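Local coordinates for protein maleylpyruvate isomerase (Ralstonia sp., PDB 2V6K) that catalyses the glutathione-dependent isomerisation of maleylpyruvate to fumarylpyruvate in naphthalene degradation, working as a homodimer of the zeta class of glutathione transferases, at residues A1-N7 against V54-G60; A20-V26 against Y78-L83; I128-C132 against R178-D182. Where two conformers were deposited one is given. Residues are numbered along the deposited sequence.

Contact 1: residues A1-N7 against V54-G60; sequences AKMKLYN and VPALDTG. With TGG (gamma-glutamyl-S-(1,2-dicarboxyethyl)cysteinylglycine), chain C.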
loop_
_atom_site.group_PDB
_atom_site.type_symbol
_atom_site.label_atom_id
_atom_site.label_comp_id
_atom_site.label_asym_id
_atom_site.label_seq_id
_atom_site.Cartn_x
_atom_site.Cartn_y
_atom_site.Cartn_z
ATOM N N ALA A 1 -25.583 -12.247 14.656
ATOM C CA ALA A 1 -24.209 -11.892 14.196
ATOM C C ALA A 1 -24.161 -10.481 13.625
ATOM O O ALA A 1 -25.078 -10.049 12.922
ATOM C CB ALA A 1 -23.715 -12.902 13.169
ATOM N N LYS A 2 -23.082 -9.767 13.940
ATOM C CA LYS A 2 -22.879 -8.388 13.484
ATOM C C LYS A 2 -21.393 -8.037 13.377
ATOM O O LYS A 2 -20.538 -8.758 13.898
ATOM C CB LYS A 2 -23.626 -7.376 14.375
ATOM C CG LYS A 2 -24.044 -7.869 15.772
ATOM C CD LYS A 2 -22.865 -8.080 16.711
ATOM C CE LYS A 2 -22.262 -6.765 17.163
ATOM N NZ LYS A 2 -21.032 -7.022 17.940
ATOM N N MET A 3 -21.097 -6.933 12.695
ATOM C CA MET A 3 -19.714 -6.542 12.433
ATOM C C MET A 3 -19.012 -5.920 13.628
ATOM O O MET A 3 -19.571 -5.080 14.333
ATOM C CB MET A 3 -19.625 -5.625 11.219
ATOM C CG MET A 3 -19.273 -6.370 9.945
ATOM S SD MET A 3 -19.333 -5.383 8.446
ATOM C CE MET A 3 -18.821 -3.789 9.067
ATOM N N LYS A 4 -17.777 -6.362 13.841
ATOM C CA LYS A 4 -16.953 -5.907 14.955
ATOM C C LYS A 4 -15.667 -5.326 14.395
ATOM O O LYS A 4 -14.936 -6.003 13.664
ATOM C CB LYS A 4 -16.635 -7.068 15.899
ATOM C CG LYS A 4 -17.853 -7.676 16.583
ATOM C CD LYS A 4 -17.492 -8.951 17.325
ATOM C CE LYS A 4 -18.735 -9.639 17.864
ATOM N NZ LYS A 4 -18.444 -11.018 18.344
ATOM N N LEU A 5 -15.403 -4.068 14.729
ATOM C CA LEU A 5 -14.213 -3.383 14.257
ATOM C C LEU A 5 -13.155 -3.326 15.352
ATOM O O LEU A 5 -13.314 -2.603 16.338
ATOM C CB LEU A 5 -14.560 -1.970 13.782
ATOM C CG LEU A 5 -13.368 -1.125 13.313
ATOM C CD1 LEU A 5 -12.743 -1.689 12.046
ATOM C CD2 LEU A 5 -13.763 0.332 13.117
ATOM N N TYR A 6 -12.085 -4.096 15.172
ATOM C CA TYR A 6 -10.955 -4.079 16.093
ATOM C C TYR A 6 -10.040 -2.949 15.669
ATOM O O TYR A 6 -9.461 -2.988 14.589
ATOM C CB TYR A 6 -10.212 -5.412 16.056
ATOM C CG TYR A 6 -11.014 -6.554 16.622
ATOM C CD1 TYR A 6 -10.960 -6.853 17.981
ATOM C CD2 TYR A 6 -11.839 -7.329 15.805
ATOM C CE1 TYR A 6 -11.698 -7.898 18.511
ATOM C CE2 TYR A 6 -12.579 -8.379 16.327
ATOM C CZ TYR A 6 -12.506 -8.654 17.680
ATOM O OH TYR A 6 -13.238 -9.696 18.208
ATOM N N ASN A 7 -9.935 -1.925 16.508
ATOM C CA ASN A 7 -9.250 -0.710 16.111
ATOM C C ASN A 7 -8.881 0.159 17.311
ATOM O O ASN A 7 -9.060 -0.259 18.451
ATOM C CB ASN A 7 -10.064 0.042 15.040
ATOM C CG ASN A 7 -11.253 0.792 15.604
ATOM O OD1 ASN A 7 -12.055 0.262 16.389
ATOM N ND2 ASN A 7 -11.384 2.036 15.193
ATOM N N VAL A 54 -3.708 -3.136 13.404
ATOM C CA VAL A 54 -5.108 -2.722 13.287
ATOM C C VAL A 54 -5.315 -1.871 12.031
ATOM O O VAL A 54 -4.375 -1.236 11.549
ATOM C CB VAL A 54 -5.624 -1.986 14.563
ATOM C CG1 VAL A 54 -5.579 -2.914 15.784
ATOM C CG2 VAL A 54 -4.852 -0.691 14.823
ATOM N N PRO A 55 -6.541 -1.857 11.485
ATOM C CA PRO A 55 -7.753 -2.527 11.945
ATOM C C PRO A 55 -7.924 -3.956 11.443
ATOM O O PRO A 55 -7.270 -4.373 10.486
ATOM C CB PRO A 55 -8.853 -1.643 11.352
ATOM C CG PRO A 55 -8.280 -1.233 10.021
ATOM C CD PRO A 55 -6.801 -1.027 10.291
ATOM N N ALA A 56 -8.818 -4.678 12.111
ATOM C CA ALA A 56 -9.361 -5.929 11.608
ATOM C C ALA A 56 -10.869 -5.830 11.737
ATOM O O ALA A 56 -11.377 -5.243 12.688
ATOM C CB ALA A 56 -8.828 -7.114 12.395
ATOM N N LEU A 57 -11.583 -6.396 10.771
ATOM C CA LEU A 57 -13.033 -6.309 10.749
ATOM C C LEU A 57 -13.624 -7.708 10.750
ATOM O O LEU A 57 -13.482 -8.452 9.774
ATOM C CB LEU A 57 -13.492 -5.512 9.521
ATOM C CG LEU A 57 -14.993 -5.229 9.399
ATOM C CD1 LEU A 57 -15.483 -4.332 10.531
ATOM C CD2 LEU A 57 -15.306 -4.603 8.052
ATOM N N ASP A 58 -14.278 -8.065 11.851
ATOM C CA ASP A 58 -14.987 -9.329 11.935
ATOM C C ASP A 58 -16.373 -9.092 11.358
ATOM O O ASP A 58 -17.152 -8.317 11.908
ATOM C CB ASP A 58 -15.058 -9.800 13.395
ATOM C CG ASP A 58 -15.771 -11.135 13.559
ATOM O OD1 ASP A 58 -16.317 -11.674 12.573
ATOM O OD2 ASP A 58 -15.792 -11.646 14.697
ATOM N N THR A 59 -16.672 -9.747 10.237
ATOM C CA THR A 59 -17.964 -9.575 9.575
ATOM C C THR A 59 -19.075 -10.357 10.267
ATOM O O THR A 59 -20.256 -10.156 9.977
ATOM C CB THR A 59 -17.906 -10.010 8.098
ATOM O OG1 THR A 59 -17.609 -11.410 8.023
ATOM C CG2 THR A 59 -16.849 -9.224 7.344
ATOM N N GLY A 60 -18.689 -11.241 11.181
ATOM C CA GLY A 60 -19.620 -12.175 11.806
ATOM C C GLY A 60 -19.429 -13.564 11.229
ATOM O O GLY A 60 -19.823 -14.561 11.840
HETATM O OC1 TGG C . -3.814 -0.644 6.078
HETATM C CO1 TGG C . -3.602 -1.662 6.768
HETATM O OT1 TGG C . -4.489 -2.265 7.407
HETATM C CA1 TGG C . -2.197 -2.191 6.805
HETATM N NN1 TGG C . -1.558 -2.022 5.505
HETATM C CB1 TGG C . -1.362 -1.442 7.838
HETATM C CG1 TGG C . -1.888 -1.670 9.245
HETATM C CD1 TGG C . -0.955 -1.206 10.356
HETATM O OE1 TGG C . 0.125 -0.403 9.944
HETATM N NN2 TGG C . -1.704 -0.581 11.402
HETATM C CA2 TGG C . -1.104 0.265 12.398
HETATM C CO2 TGG C . -0.569 -0.725 13.423
HETATM O OC2 TGG C . -1.569 -1.426 14.122
HETATM N NN3 TGG C . 0.492 -0.234 14.249
HETATM C CA3 TGG C . 0.921 -1.001 15.402
HETATM C CO3 TGG C . 2.421 -1.071 15.430
HETATM O OC3 TGG C . 3.075 -0.509 14.530
HETATM O OT3 TGG C . 2.935 -1.696 16.387
HETATM C CB2 TGG C . -2.246 1.175 12.804
HETATM S SG2 TGG C . -1.980 2.158 14.228
HETATM C CD2 TGG C . -0.762 3.388 13.907
HETATM C CE2 TGG C . -1.334 4.453 13.001
HETATM O OE2 TGG C . -1.604 5.589 13.453
HETATM O OF2 TGG C . -1.535 4.170 11.798
HETATM C CF2 TGG C . -0.383 3.917 15.290
HETATM C CH2 TGG C . 0.793 4.861 15.292
HETATM O OI2 TGG C . 1.533 4.916 14.293
HETATM O OJ2 TGG C . 0.970 5.567 16.313
HETATM O O HOH W 1 -14.320 -11.634 16.814
#
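Strands 4-7 and 56-58 run antiparallel, their axes 4.8 Å apart, and each face of the pair packs differently. On the face carrying Leu-5 and Leu-57, the side chains interlock: Leu-5 CD1 sits 4.1 Å from Leu-57 CD1 and 4.0 Å from Pro-55 CB, while Met-3 CE fits against Leu-57 CD1 at 3.7 Å. Helix 12-24 covers this greasy surface through Leu-17 and Leu-21. The other face is shaped by Tyr-6. Tyr-6 CB packs on Ala-56 CB (4.3 Å), and the edge of the Tyr-6 ring runs past Ala-56 O to Asp-58, with Tyr-6 CE2 4.1 Å from Asp-58 CB; water 1 joins Tyr-6 OH to Asp-58 OD2, 2.6 Å from each. At the open end Gly-60 fits a tight corner because it lacks a side chain: a beta carbon there would come 3.3 Å from Ala-1 CB and would also clash with the preceding carbonyl. Asp-58 OD1 shapes the exit with an Asx turn, accepting from Gly-60 N at 2.8 Å.

Four backbone bonds hold the strands, Lys-4 N to Asp-58 O and Asp-58 N to Lys-4 O (both 2.8 Å), Tyr-6 N to Ala-56 O (2.8 Å) and Ala-56 N to Tyr-6 O (3.1 Å). Pro-55 follows a cis peptide, the hallmark of the thioredoxin fold. Val-54, just before it, bonds TGG OC2 through N and TGG NN2 through O, 2.8 Å each: here main-chain atoms hold the glutathione part, much as a neighbouring strand would.

Contact 2: residues A20-V26 against Y78-L83; sequences ALNLKGV and YPTPAL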
loop_
_atom_site.group_PDB
_atom_site.type_symbol
_atom_site.label_atom_id
_atom_site.label_comp_id
_atom_site.label_asym_id
_atom_site.label_seq_id
_atom_site.Cartn_x
_atom_site.Cartn_y
_atom_site.Cartn_z
ATOM N N ALA A 20 -14.739 5.194 5.868
ATOM C CA ALA A 20 -15.406 4.407 4.829
ATOM C C ALA A 20 -16.677 3.743 5.361
ATOM O O ALA A 20 -17.726 3.796 4.712
ATOM C CB ALA A 20 -14.455 3.370 4.252
ATOM N N LEU A 21 -16.595 3.134 6.542
ATOM C CA LEU A 21 -17.768 2.520 7.166
ATOM C C LEU A 21 -18.872 3.541 7.392
ATOM O O LEU A 21 -20.036 3.264 7.104
ATOM C CB LEU A 21 -17.395 1.839 8.489
ATOM C CG LEU A 21 -16.591 0.543 8.370
ATOM C CD1 LEU A 21 -15.890 0.250 9.673
ATOM C CD2 LEU A 21 -17.494 -0.613 7.987
ATOM N N ASN A 22 -18.508 4.718 7.897
ATOM C CA ASN A 22 -19.496 5.765 8.165
ATOM C C ASN A 22 -20.129 6.301 6.890
ATOM O O ASN A 22 -21.338 6.550 6.856
ATOM C CB ASN A 22 -18.890 6.917 8.969
ATOM C CG ASN A 22 -18.485 6.508 10.368
ATOM O OD1 ASN A 22 -18.753 5.391 10.810
ATOM N ND2 ASN A 22 -17.819 7.418 11.072
ATOM N N LEU A 23 -19.332 6.465 5.838
ATOM C CA LEU A 23 -19.877 6.932 4.568
ATOM C C LEU A 23 -20.901 5.946 4.020
ATOM O O LEU A 23 -21.907 6.350 3.434
ATOM C CB LEU A 23 -18.766 7.184 3.548
ATOM C CG LEU A 23 -17.948 8.462 3.756
ATOM C CD1 LEU A 23 -16.691 8.425 2.907
ATOM C CD2 LEU A 23 -18.771 9.703 3.426
ATOM N N LYS A 24 -20.659 4.657 4.236
ATOM C CA LYS A 24 -21.580 3.612 3.791
ATOM C C LYS A 24 -22.778 3.438 4.726
ATOM O O LYS A 24 -23.746 2.765 4.378
ATOM C CB LYS A 24 -20.847 2.275 3.642
ATOM C CG LYS A 24 -19.771 2.235 2.559
ATOM C CD LYS A 24 -20.340 2.508 1.170
ATOM C CE LYS A 24 -19.321 2.147 0.104
ATOM N NZ LYS A 24 -19.860 2.351 -1.272
ATOM N N GLY A 25 -22.707 4.030 5.918
ATOM C CA GLY A 25 -23.774 3.892 6.916
ATOM C C GLY A 25 -23.873 2.485 7.481
ATOM O O GLY A 25 -24.940 2.048 7.915
ATOM N N VAL A 26 -22.751 1.773 7.471
ATOM C CA VAL A 26 -22.693 0.398 7.950
ATOM C C VAL A 26 -22.459 0.389 9.463
ATOM O O VAL A 26 -21.453 0.935 9.928
ATOM C CB VAL A 26 -21.587 -0.404 7.215
ATOM C CG1 VAL A 26 -21.379 -1.765 7.860
ATOM C CG2 VAL A 26 -21.943 -0.564 5.738
ATOM N N TYR A 78 -21.478 -2.770 -0.360
ATOM C CA TYR A 78 -22.426 -1.734 0.027
ATOM C C TYR A 78 -22.338 -0.620 -1.004
ATOM O O TYR A 78 -21.581 0.326 -0.830
ATOM C CB TYR A 78 -22.086 -1.202 1.423
ATOM C CG TYR A 78 -22.126 -2.267 2.484
ATOM C CD1 TYR A 78 -23.338 -2.687 3.030
ATOM C CD2 TYR A 78 -20.951 -2.865 2.941
ATOM C CE1 TYR A 78 -23.381 -3.669 4.009
ATOM C CE2 TYR A 78 -20.984 -3.852 3.912
ATOM C CZ TYR A 78 -22.201 -4.247 4.442
ATOM O OH TYR A 78 -22.239 -5.220 5.411
ATOM N N PRO A 79 -23.095 -0.738 -2.107
ATOM C CA PRO A 79 -22.852 0.156 -3.247
ATOM C C PRO A 79 -23.028 1.660 -3.008
ATOM O O PRO A 79 -22.297 2.447 -3.605
ATOM C CB PRO A 79 -23.854 -0.335 -4.298
ATOM C CG PRO A 79 -24.189 -1.732 -3.889
ATOM C CD PRO A 79 -24.147 -1.729 -2.394
ATOM N N THR A 80 -23.962 2.055 -2.152
ATOM C CA THR A 80 -24.368 3.454 -2.043
ATOM C C THR A 80 -23.963 4.054 -0.700
ATOM O O THR A 80 -24.205 3.443 0.337
ATOM C CB THR A 80 -25.895 3.587 -2.233
ATOM O OG1 THR A 80 -26.259 2.990 -3.484
ATOM C CG2 THR A 80 -26.330 5.046 -2.229
ATOM N N PRO A 81 -23.329 5.243 -0.707
ATOM C CA PRO A 81 -22.866 6.010 -1.861
ATOM C C PRO A 81 -21.572 5.426 -2.409
ATOM O O PRO A 81 -20.762 4.893 -1.651
ATOM C CB PRO A 81 -22.593 7.392 -1.262
ATOM C CG PRO A 81 -22.149 7.099 0.131
ATOM C CD PRO A 81 -23.007 5.925 0.562
ATOM N N ALA A 82 -21.376 5.540 -3.717
ATOM C CA ALA A 82 -20.164 5.028 -4.344
ATOM C C ALA A 82 -18.935 5.787 -3.855
ATOM O O ALA A 82 -18.929 7.022 -3.836
ATOM C CB ALA A 82 -20.270 5.117 -5.853
ATOM N N LEU A 83 -17.905 5.043 -3.458
ATOM C CA LEU A 83 -16.617 5.635 -3.072
ATOM C C LEU A 83 -15.558 5.497 -4.164
ATOM O O LEU A 83 -14.430 5.966 -4.010
ATOM C CB LEU A 83 -16.115 5.031 -1.759
ATOM C CG LEU A 83 -17.061 5.177 -0.563
ATOM C CD1 LEU A 83 -16.438 4.583 0.685
ATOM C CD2 LEU A 83 -17.453 6.637 -0.323
HETATM O O HOH W 2 -24.449 1.587 2.137
#
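The ammonium group of Lys-24 dominates the polar side of this contact. From the last turn of helix 12-24 the side chain reaches into the curl of 78-83, where Lys-24 NZ donates to Tyr-78 O and to Pro-81 O, 2.7 Å in each case. A salt bridge to Glu-75 balances its charge, and the same carboxylate takes the amide of Leu-83, so lysine and loop share one acid. At the backbone, water 2 spans the gap, donating to Lys-24 O and Thr-80 O at 2.6 Å each. The helix settles its own end: Gly-25, at positive phi, closes a Schellman motif in which Gly-25 N bonds Asn-22 O at 3.0 Å and Val-26 N bonds Leu-21 O at 3.1 Å.

Apolar groups border this polar centre. Val-26 CG2 stands 3.5 Å from the centroid of the Tyr-78 ring, almost on its normal, a clean CH-pi contact, and Leu-23 CD1 meets Leu-83 CD2 at 3.8 Å. Pro-81, after a cis peptide, brings its CD to 3.1 Å from Leu-23 O. Leu-83 goes on to a backbone bond with Leu-164 of helix 164-178, which places the contact where the thioredoxin-like part of a glutathione transferase passes over into its all-helical part.

Contact 3: residues I128-C132 against R178-D182; sequences INAWC and RFQVD. With TGG (gamma-glutamyl-S-(1,2-dicarboxyethyl)cysteinylglycine), chain C.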
loop_
_atom_site.group_PDB
_atom_site.type_symbol
_atom_site.label_atom_id
_atom_site.label_comp_id
_atom_site.label_asym_id
_atom_site.label_seq_id
_atom_site.Cartn_x
_atom_site.Cartn_y
_atom_site.Cartn_z
ATOM N N ILE A 128 12.645 11.762 15.143
ATOM C CA ILE A 128 11.393 11.105 14.754
ATOM C C ILE A 128 10.527 12.061 13.942
ATOM O O ILE A 128 10.038 11.695 12.873
ATOM C CB ILE A 128 10.624 10.558 15.986
ATOM C CG1 ILE A 128 11.398 9.413 16.666
ATOM C CG2 ILE A 128 9.196 10.134 15.612
ATOM C CD1 ILE A 128 11.656 8.191 15.785
ATOM N N ASN A 129 10.367 13.294 14.416
ATOM C CA ASN A 129 9.569 14.262 13.675
ATOM C C ASN A 129 10.153 14.570 12.299
ATOM O O ASN A 129 9.406 14.717 11.332
ATOM C CB ASN A 129 9.358 15.545 14.486
ATOM C CG ASN A 129 8.314 15.384 15.580
ATOM O OD1 ASN A 129 7.820 14.287 15.836
ATOM N ND2 ASN A 129 7.980 16.488 16.236
ATOM N N ALA A 130 11.483 14.651 12.207
ATOM C CA ALA A 130 12.136 14.941 10.928
ATOM C C ALA A 130 11.937 13.798 9.934
ATOM O O ALA A 130 11.709 14.031 8.747
ATOM C CB ALA A 130 13.619 15.230 11.134
ATOM N N TRP A 131 12.013 12.564 10.428
ATOM C CA TRP A 131 11.726 11.379 9.623
ATOM C C TRP A 131 10.303 11.444 9.090
ATOM O O TRP A 131 10.080 11.371 7.878
ATOM C CB TRP A 131 11.923 10.136 10.489
ATOM C CG TRP A 131 11.395 8.815 9.960
ATOM C CD1 TRP A 131 10.126 8.323 10.093
ATOM C CD2 TRP A 131 12.150 7.798 9.289
ATOM N NE1 TRP A 131 10.040 7.072 9.519
ATOM C CE2 TRP A 131 11.273 6.718 9.038
ATOM C CE3 TRP A 131 13.488 7.691 8.883
ATOM C CZ2 TRP A 131 11.688 5.553 8.391
ATOM C CZ3 TRP A 131 13.900 6.535 8.248
ATOM C CH2 TRP A 131 13.005 5.482 8.007
ATOM N N CYS A 132 9.343 11.608 9.992
ATOM C CA CYS A 132 7.944 11.586 9.585
ATOM C C CYS A 132 7.628 12.673 8.575
ATOM O O CYS A 132 6.928 12.423 7.589
ATOM C CB CYS A 132 7.021 11.695 10.793
ATOM S SG CYS A 132 7.085 10.232 11.855
ATOM N N ARG A 178 0.129 15.951 13.898
ATOM C CA ARG A 178 0.759 15.326 15.060
ATOM C C ARG A 178 2.285 15.479 15.025
ATOM O O ARG A 178 2.924 15.751 16.048
ATOM C CB ARG A 178 0.371 13.844 15.119
ATOM C CG ARG A 178 1.055 13.036 16.204
ATOM C CD ARG A 178 0.861 11.547 15.980
ATOM N NE ARG A 178 1.510 10.761 17.025
ATOM C CZ ARG A 178 1.595 9.432 17.037
ATOM N NH1 ARG A 178 1.073 8.709 16.052
ATOM N NH2 ARG A 178 2.207 8.825 18.040
ATOM N N PHE A 179 2.866 15.298 13.843
ATOM C CA PHE A 179 4.320 15.373 13.690
ATOM C C PHE A 179 4.840 16.760 13.324
ATOM O O PHE A 179 6.003 16.907 12.934
ATOM C CB PHE A 179 4.818 14.288 12.727
ATOM C CG PHE A 179 4.671 12.902 13.274
ATOM C CD1 PHE A 179 5.410 12.507 14.392
ATOM C CD2 PHE A 179 3.795 11.989 12.691
ATOM C CE1 PHE A 179 5.282 11.227 14.923
ATOM C CE2 PHE A 179 3.666 10.695 13.214
ATOM C CZ PHE A 179 4.410 10.321 14.334
ATOM N N GLN A 180 3.964 17.760 13.453
ATOM C CA GLN A 180 4.301 19.174 13.258
ATOM C C GLN A 180 4.884 19.459 11.874
ATOM O O GLN A 180 5.831 20.230 11.710
ATOM C CB GLN A 180 5.213 19.683 14.380
ATOM C CG GLN A 180 4.526 19.735 15.740
ATOM C CD GLN A 180 5.460 20.157 16.855
ATOM O OE1 GLN A 180 6.510 19.550 17.067
ATOM N NE2 GLN A 180 5.075 21.197 17.583
ATOM N N VAL A 181 4.282 18.836 10.868
ATOM C CA VAL A 181 4.665 19.070 9.483
ATOM C C VAL A 181 4.027 20.369 9.010
ATOM O O VAL A 181 2.831 20.587 9.217
ATOM C CB VAL A 181 4.191 17.909 8.583
ATOM C CG1 VAL A 181 4.611 18.130 7.132
ATOM C CG2 VAL A 181 4.726 16.583 9.106
ATOM N N ASP A 182 4.826 21.225 8.381
ATOM C CA ASP A 182 4.317 22.448 7.773
ATOM C C ASP A 182 3.422 22.094 6.591
ATOM O O ASP A 182 3.879 21.515 5.602
ATOM C CB ASP A 182 5.477 23.335 7.316
ATOM C CG ASP A 182 5.014 24.674 6.763
ATOM O OD1 ASP A 182 3.824 25.027 6.929
ATOM O OD2 ASP A 182 5.857 25.381 6.169
HETATM O OC1 TGG C . -3.814 -0.644 6.078
HETATM C CO1 TGG C . -3.602 -1.662 6.768
HETATM O OT1 TGG C . -4.489 -2.265 7.407
HETATM C CA1 TGG C . -2.197 -2.191 6.805
HETATM N NN1 TGG C . -1.558 -2.022 5.505
HETATM C CB1 TGG C . -1.362 -1.442 7.838
HETATM C CG1 TGG C . -1.888 -1.670 9.245
HETATM C CD1 TGG C . -0.955 -1.206 10.356
HETATM O OE1 TGG C . 0.125 -0.403 9.944
HETATM N NN2 TGG C . -1.704 -0.581 11.402
HETATM C CA2 TGG C . -1.104 0.265 12.398
HETATM C CO2 TGG C . -0.569 -0.725 13.423
HETATM O OC2 TGG C . -1.569 -1.426 14.122
HETATM N NN3 TGG C . 0.492 -0.234 14.249
HETATM C CA3 TGG C . 0.921 -1.001 15.402
HETATM C CO3 TGG C . 2.421 -1.071 15.430
HETATM O OC3 TGG C . 3.075 -0.509 14.530
HETATM O OT3 TGG C . 2.935 -1.696 16.387
HETATM C CB2 TGG C . -2.246 1.175 12.804
HETATM S SG2 TGG C . -1.980 2.158 14.228
HETATM C CD2 TGG C . -0.762 3.388 13.907
HETATM C CE2 TGG C . -1.334 4.453 13.001
HETATM O OE2 TGG C . -1.604 5.589 13.453
HETATM O OF2 TGG C . -1.535 4.170 11.798
HETATM C CF2 TGG C . -0.383 3.917 15.290
HETATM C CH2 TGG C . 0.793 4.861 15.292
HETATM O OI2 TGG C . 1.533 4.916 14.293
HETATM O OJ2 TGG C . 0.970 5.567 16.313
HETATM O O HOH W 3 7.813 16.950 10.948
HETATM O O HOH W 4 8.809 19.223 15.304
HETATM O O HOH W 5 5.470 15.893 17.437
#
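Phe-179 is the residue most covered here, and the side chain of Cys-132, on helix 125-149, sits over one face of its ring. Cys-132 SG is 3.5 Å from the Phe-179 ring centroid and only 5° off the normal, a sulfur-aromatic contact over the face; Cys-132 CB adds a CH-pi contact at 3.9 Å from the same centroid. Ile-128 CG2 touches Phe-179 CE1 at 4.1 Å, and Leu-114 of helix 111-121 also packs on the phenyl group, so three parts of the helical domain meet at one ring.

Asn-129 works at the ring's edge. Its OD1 lies 3.3 Å from Phe-179 CD1, close to the ring plane, while its amide nitrogen reaches the other segment through solvent: Asn-129 ND2 donates to water 5 at 2.8 Å and to water 4 at 3.0 Å; water 5 in turn donates a hydrogen bond to Arg-178 O and water 4 to Gln-180 OE1, both at 2.9 Å. Water 3 makes a third link, from Asn-129 O (2.8 Å) to Phe-179 O (2.7 Å). Arg-178 O and Phe-179 O lie at the end of helix 164-178, which closes in a Schellman motif with Gln-180 as the positive-phi residue. This belongs to the all-helical C-terminal domain of the glutathione transferase fold.

One residue before the phenylalanine, Arg-178 turns from the packing to the active site: Arg-178 NH1 donates to TGG OJ2 at 3.2 Å, a carboxylate of the dicarboxyethyl group that stands in for substrate. Across the helix, Trp-131 meets Tyr-116 of the second subunit edge-to-face.

In the fold
Starting from the N terminus, the chain lays down strand 4-7, runs through helix 12-24 to strand 29-32, and returns at strand 56-58 to close contact 1. Contact 2 opens inside that loop, at 20-26, and closes beyond it, at 78-83, so the two cross. They also touch, with Met-3 packed on Leu-21 and Val-26, which joins the strand pair, helix 12-24 and the loop after helix 67-77 within the thioredoxin-like domain. Contact 3 follows in series on the opposite side of the chain's centre, about 31 Å from contact 1 between centres, and ties helix 125-149 to the end of helix 164-178. Contacts 1 and 3 nevertheless share the ligand, TGG, through Val-54 and Arg-178.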